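Local coordinates for epimerase domain-containing protein (Bacillus cereus HuA2-4, PDB 6ZLK), which probably catalyses the reversible NAD-dependent 4-epimerisation of UDP-glucuronic acid to UDP-galacturonic acid, at residues A[135-140]-A[175-180]; A[282-287]-A[293-298]. All blocks are in the same frame, centred on the assembly; numbering follows the deposited sequence.

Contact 1. Residues A[135-140]-A[175-180]; sequences GAVSED and RYFTVY. With UGA (uridine-5'-diphosphate-glucuronic acid), chain F.
The carbonyl oxygen of Glu139 and NH1 of Arg175 are joined through a water that donates to Glu139 O at 2.6 Å and accepts from Arg175 NH1 at 3.0 Å. The two atoms themselves stand 3.7 Å apart, so the water does the bridging. It ties the loop ahead of helix 148-167 to strand 171-180, a parallel strand of the Rossmann-type sheet found in extended short-chain dehydrogenases/reductases. The water lies at the edge of the guanidinium, in its plane. Arg175 reaches it with a chain that runs extended from CG to NE, after a first torsion (chi1 -69°) that sets CG anti to the carbonyl carbon. The guanidinium has other partners too: NH1 also bonds to Tyr130 OH, and NH2 forms a salt bridge with Glu157, which should restrict its rotation. The carboxylate of Glu139 turns elsewhere, with OE2 taking the backbone N-H of Asn241.

Two residues further, where the strand is interrupted, the contact becomes apolar. Val137 presents CG2 to the edge of the Phe177 ring, near its plane, at 3.8 Å from CZ, so the methyl meets the rim and not the face. Behind this buried pair the strand becomes ligand pocket. Thr178 follows Phe177 directly, and its side chain lies close to the diphosphate, its CG2 3.5 Å from O3A of the UDP-glucuronic acid. One oxygen of the sugar carboxylate, O'Q, accepts from Thr178 N at 2.6 Å, with an N-H...O angle of 160°.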
# COMPACT_ATOMS: atom_id res chain seq x y z
N GLY A 135 11.43 -10.81 18.29
CA GLY A 135 10.43 -11.68 18.90
C GLY A 135 9.47 -12.24 17.85
O GLY A 135 9.61 -11.95 16.63
N ALA A 136 8.58 -13.12 18.28
CA ALA A 136 7.55 -13.73 17.42
C ALA A 136 6.48 -12.68 17.14
O ALA A 136 5.99 -12.02 18.05
CB ALA A 136 6.99 -14.94 18.08
N VAL A 137 6.18 -12.43 15.89
CA VAL A 137 5.26 -11.33 15.58
C VAL A 137 3.81 -11.81 15.63
O VAL A 137 3.43 -12.81 15.03
CB VAL A 137 5.62 -10.71 14.23
CG1 VAL A 137 7.00 -10.08 14.32
CG2 VAL A 137 5.51 -11.67 13.06
N SER A 138 2.99 -11.01 16.30
CA SER A 138 1.55 -11.26 16.29
C SER A 138 0.88 -10.32 15.27
O SER A 138 1.47 -9.30 14.85
CB SER A 138 1.03 -11.20 17.70
OG SER A 138 1.10 -9.87 18.11
N GLU A 139 -0.36 -10.63 14.92
CA GLU A 139 -1.08 -9.99 13.79
C GLU A 139 -1.51 -8.54 14.07
O GLU A 139 -1.81 -7.88 13.10
CB GLU A 139 -2.25 -10.86 13.38
CG GLU A 139 -1.79 -12.24 12.92
CD GLU A 139 -1.72 -13.34 13.96
OE1 GLU A 139 -1.64 -13.03 15.19
OE2 GLU A 139 -1.75 -14.50 13.58
N ASP A 140 -1.46 -8.08 15.33
CA ASP A 140 -1.86 -6.71 15.71
C ASP A 140 -0.68 -5.73 15.60
O ASP A 140 -0.90 -4.51 15.77
CB ASP A 140 -2.49 -6.69 17.11
CG ASP A 140 -1.67 -7.32 18.23
OD1 ASP A 140 -0.66 -8.01 17.92
OD2 ASP A 140 -2.05 -7.11 19.45
N ARG A 175 -1.32 -14.64 6.46
CA ARG A 175 0.09 -14.25 6.23
C ARG A 175 0.97 -15.48 6.32
O ARG A 175 1.28 -15.97 7.43
CB ARG A 175 0.55 -13.21 7.27
CG ARG A 175 -0.13 -11.88 7.09
CD ARG A 175 0.23 -10.96 8.23
NE ARG A 175 -0.31 -9.64 7.95
CZ ARG A 175 -0.37 -8.65 8.85
NH1 ARG A 175 0.07 -8.81 10.07
NH2 ARG A 175 -0.90 -7.49 8.53
N TYR A 176 1.39 -15.97 5.18
CA TYR A 176 2.38 -17.07 5.13
C TYR A 176 3.80 -16.59 5.47
O TYR A 176 4.22 -15.52 5.09
CB TYR A 176 2.41 -17.61 3.70
CG TYR A 176 1.19 -18.32 3.18
CD1 TYR A 176 0.11 -18.74 3.95
CD2 TYR A 176 1.10 -18.55 1.81
CE1 TYR A 176 -0.96 -19.41 3.41
CE2 TYR A 176 0.00 -19.17 1.25
CZ TYR A 176 -1.01 -19.66 2.05
OH TYR A 176 -2.07 -20.32 1.47
N PHE A 177 4.54 -17.47 6.12
CA PHE A 177 5.99 -17.35 6.38
C PHE A 177 6.77 -18.40 5.58
O PHE A 177 6.59 -19.65 5.72
CB PHE A 177 6.26 -17.52 7.87
CG PHE A 177 5.76 -16.39 8.74
CD1 PHE A 177 4.42 -16.03 8.81
CD2 PHE A 177 6.69 -15.65 9.45
CE1 PHE A 177 4.04 -14.95 9.58
CE2 PHE A 177 6.30 -14.58 10.25
CZ PHE A 177 4.97 -14.22 10.30
N THR A 178 7.65 -17.90 4.76
CA THR A 178 8.62 -18.61 3.89
C THR A 178 8.21 -20.07 3.70
O THR A 178 8.75 -20.95 4.36
CB THR A 178 10.06 -18.43 4.39
OG1 THR A 178 10.24 -17.03 4.65
CG2 THR A 178 11.00 -18.92 3.30
N VAL A 179 7.47 -20.30 2.63
CA VAL A 179 6.98 -21.68 2.40
C VAL A 179 8.03 -22.45 1.60
O VAL A 179 8.63 -21.90 0.67
CB VAL A 179 5.61 -21.62 1.69
CG1 VAL A 179 5.05 -23.00 1.44
CG2 VAL A 179 4.65 -20.76 2.51
N TYR A 180 8.22 -23.73 1.92
CA TYR A 180 9.20 -24.54 1.18
C TYR A 180 8.61 -25.93 0.96
O TYR A 180 7.56 -26.29 1.52
CB TYR A 180 10.53 -24.54 1.91
CG TYR A 180 10.53 -25.48 3.08
CD1 TYR A 180 9.95 -25.14 4.29
CD2 TYR A 180 11.10 -26.73 2.98
CE1 TYR A 180 9.94 -26.03 5.36
CE2 TYR A 180 11.10 -27.63 4.02
CZ TYR A 180 10.54 -27.28 5.23
OH TYR A 180 10.53 -28.25 6.19
C1' UGA F . 9.68 -16.01 0.70
C2' UGA F . 8.97 -15.89 -0.64
O2' UGA F . 9.96 -15.74 -1.64
C3' UGA F . 8.02 -14.72 -0.69
O3' UGA F . 7.23 -14.86 -1.87
C4' UGA F . 7.12 -14.65 0.54
O4' UGA F . 6.39 -13.43 0.50
C5' UGA F . 7.97 -14.73 1.82
O5' UGA F . 8.78 -15.91 1.78
C6' UGA F . 7.21 -14.73 3.15
O'P UGA F . 6.22 -14.05 3.29
O'Q UGA F . 7.64 -15.37 4.07
PB UGA F . 12.01 -15.22 1.63
O1B UGA F . 11.76 -15.37 3.07
O2B UGA F . 12.92 -14.17 1.11
O3B UGA F . 10.70 -15.03 0.72
O3A UGA F . 12.46 -16.66 1.11
PA UGA F . 13.72 -17.29 0.36
O1A UGA F . 13.77 -16.73 -0.99
O2A UGA F . 13.63 -18.75 0.56
O5D UGA F . 14.96 -16.69 1.21
C5D UGA F . 15.19 -17.00 2.57
C4D UGA F . 16.56 -16.50 2.93
O4D UGA F . 17.56 -17.10 2.08
C3D UGA F . 16.74 -14.98 2.79
O3D UGA F . 17.30 -14.57 4.04
C2D UGA F . 17.71 -14.81 1.62
O2D UGA F . 18.70 -13.84 1.93
C1D UGA F . 18.47 -16.13 1.60
N1 UGA F . 18.94 -16.55 0.28
C6 UGA F . 18.08 -16.68 -0.78
C2 UGA F . 20.26 -16.96 0.20
O2 UGA F . 21.06 -16.85 1.12
N3 UGA F . 20.62 -17.49 -1.00
C4 UGA F . 19.82 -17.64 -2.11
O4 UGA F . 20.32 -18.11 -3.13
C5 UGA F . 18.46 -17.18 -1.96
O HOH W 1 -0.56 -6.25 11.48

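Contact 2. Residues A[282-287]-A[293-298]; sequences ADISKA and YSPTVS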
# COMPACT_ATOMS: atom_id res chain seq x y z
N ALA A 282 6.98 -16.23 13.35
CA ALA A 282 5.53 -16.03 13.52
C ALA A 282 5.12 -16.42 14.94
O ALA A 282 5.51 -17.47 15.44
CB ALA A 282 4.76 -16.84 12.53
N ASP A 283 4.24 -15.62 15.54
CA ASP A 283 3.36 -16.11 16.60
C ASP A 283 2.16 -16.73 15.87
O ASP A 283 1.39 -15.97 15.19
CB ASP A 283 2.90 -14.93 17.46
CG ASP A 283 2.07 -15.34 18.65
OD1 ASP A 283 1.51 -16.44 18.64
OD2 ASP A 283 2.01 -14.52 19.61
N ILE A 284 2.02 -18.04 15.96
CA ILE A 284 0.92 -18.76 15.28
C ILE A 284 -0.17 -19.11 16.31
O ILE A 284 -0.96 -19.98 16.03
CB ILE A 284 1.47 -19.97 14.52
CG1 ILE A 284 2.28 -20.91 15.42
CG2 ILE A 284 2.27 -19.50 13.31
CD1 ILE A 284 2.66 -22.23 14.77
N SER A 285 -0.18 -18.48 17.49
CA SER A 285 -1.26 -18.72 18.49
C SER A 285 -2.67 -18.45 17.97
O SER A 285 -3.58 -19.25 18.26
CB SER A 285 -0.97 -17.85 19.72
OG SER A 285 0.37 -18.05 20.10
N LYS A 286 -2.86 -17.40 17.19
CA LYS A 286 -4.21 -17.10 16.69
C LYS A 286 -4.65 -18.23 15.74
O LYS A 286 -5.80 -18.66 15.79
CB LYS A 286 -4.16 -15.73 16.03
CG LYS A 286 -5.50 -15.28 15.51
CD LYS A 286 -5.33 -13.88 15.02
CE LYS A 286 -6.59 -13.13 14.78
NZ LYS A 286 -6.32 -11.81 14.17
N ALA A 287 -3.75 -18.73 14.88
CA ALA A 287 -4.13 -19.81 13.95
C ALA A 287 -4.52 -21.07 14.73
O ALA A 287 -5.42 -21.78 14.32
CB ALA A 287 -2.99 -20.14 13.03
N TYR A 293 -4.81 -24.92 13.85
CA TYR A 293 -3.54 -25.08 13.11
C TYR A 293 -2.44 -25.53 14.06
O TYR A 293 -2.18 -24.93 15.11
CB TYR A 293 -3.18 -23.76 12.43
CG TYR A 293 -1.91 -23.85 11.64
CD1 TYR A 293 -1.85 -24.67 10.53
CD2 TYR A 293 -0.80 -23.09 11.98
CE1 TYR A 293 -0.67 -24.80 9.82
CE2 TYR A 293 0.38 -23.19 11.26
CZ TYR A 293 0.41 -24.00 10.14
OH TYR A 293 1.56 -24.07 9.41
N SER A 294 -1.69 -26.50 13.62
CA SER A 294 -0.46 -26.91 14.33
C SER A 294 0.47 -27.50 13.30
O SER A 294 0.13 -28.52 12.70
CB SER A 294 -0.82 -27.89 15.44
OG SER A 294 0.36 -28.46 15.99
N PRO A 295 1.62 -26.85 12.98
CA PRO A 295 2.51 -27.39 11.95
C PRO A 295 3.15 -28.65 12.52
O PRO A 295 3.51 -28.64 13.68
CB PRO A 295 3.49 -26.25 11.66
CG PRO A 295 3.53 -25.48 12.96
CD PRO A 295 2.12 -25.59 13.54
N THR A 296 3.23 -29.70 11.72
CA THR A 296 3.72 -31.03 12.16
C THR A 296 4.97 -31.46 11.41
O THR A 296 5.59 -32.46 11.82
CB THR A 296 2.59 -32.06 12.04
OG1 THR A 296 2.20 -32.15 10.67
CG2 THR A 296 1.44 -31.67 12.94
N VAL A 297 5.39 -30.77 10.35
CA VAL A 297 6.50 -31.34 9.55
C VAL A 297 7.82 -30.69 9.99
O VAL A 297 7.95 -29.46 9.87
CB VAL A 297 6.25 -31.14 8.05
CG1 VAL A 297 7.43 -31.65 7.24
CG2 VAL A 297 4.94 -31.79 7.64
N SER A 298 8.79 -31.50 10.42
CA SER A 298 10.12 -31.02 10.84
C SER A 298 10.89 -30.58 9.60
O SER A 298 10.63 -31.06 8.49
CB SER A 298 10.91 -32.10 11.57
OG SER A 298 11.20 -33.15 10.66
O HOH W 2 -0.49 -22.89 15.66
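This contact is a local closure across a short helix: Ile284, the N-cap residue of helix 285-291, and Ala287 in its first turn meet Tyr293 and Pro295, in the segment that leads from this helix to helix 299-313. It is partly buried and combines one direct backbone bond, one water bridge and a small apolar cluster. The bond from Tyr293 N to Ala287 O (3.2 Å) is nearly straight at the hydrogen, yet the donor sits 46° out of the carbonyl plane, not on a lone pair. A water donates to both Ile284 O (3.0 Å) and Tyr293 O (2.7 Å), giving the two backbones a second tie.

Among the side chains, CD1 of Ile284 comes up to the CD-CG side of the Pro295 ring, 3.6 Å from CD. Ala287 places its methyl against the root of Tyr293, CB to CB at 3.7 Å, and the same methyl comes close to CD2. Tyr293 carries CG anti to its backbone N (chi1 -179°), which turns the phenol toward Ile242 of strand 239-242, with its hydroxyl bonded to the carbonyl oxygen of Gly243, just after that strand. The helix start has its own brace, since Asp283 OD1 accepts from Ser285 N at 2.9 Å in an Asx turn. The chemistry is thus divided: the direct bond and the water occupy polar main-chain atoms of both segments, while methyl and ring carbons pack beside them.

In the fold
Contact 1 closes along the chain before contact 2 opens, yet their centres lie only about 10 Å apart, on the same side of the chain's centre. Strand 239-242, a parallel neighbour of strand 171-180 in the main sheet, is touched by side chains of both. Both segments of contact 1 also touch the residues just before helix 285-291: Val137 O and Asp283 N are 3.0 Å apart, probably hydrogen-bonded, and Phe177 CZ packs against Ala282 CB at 3.5 Å. Together they join the C-terminal part of the chain to the part of the sheet that carries the substrate-contacting strand 171-180, with contact 1 adjoining the pocket and contact 2 set farther back.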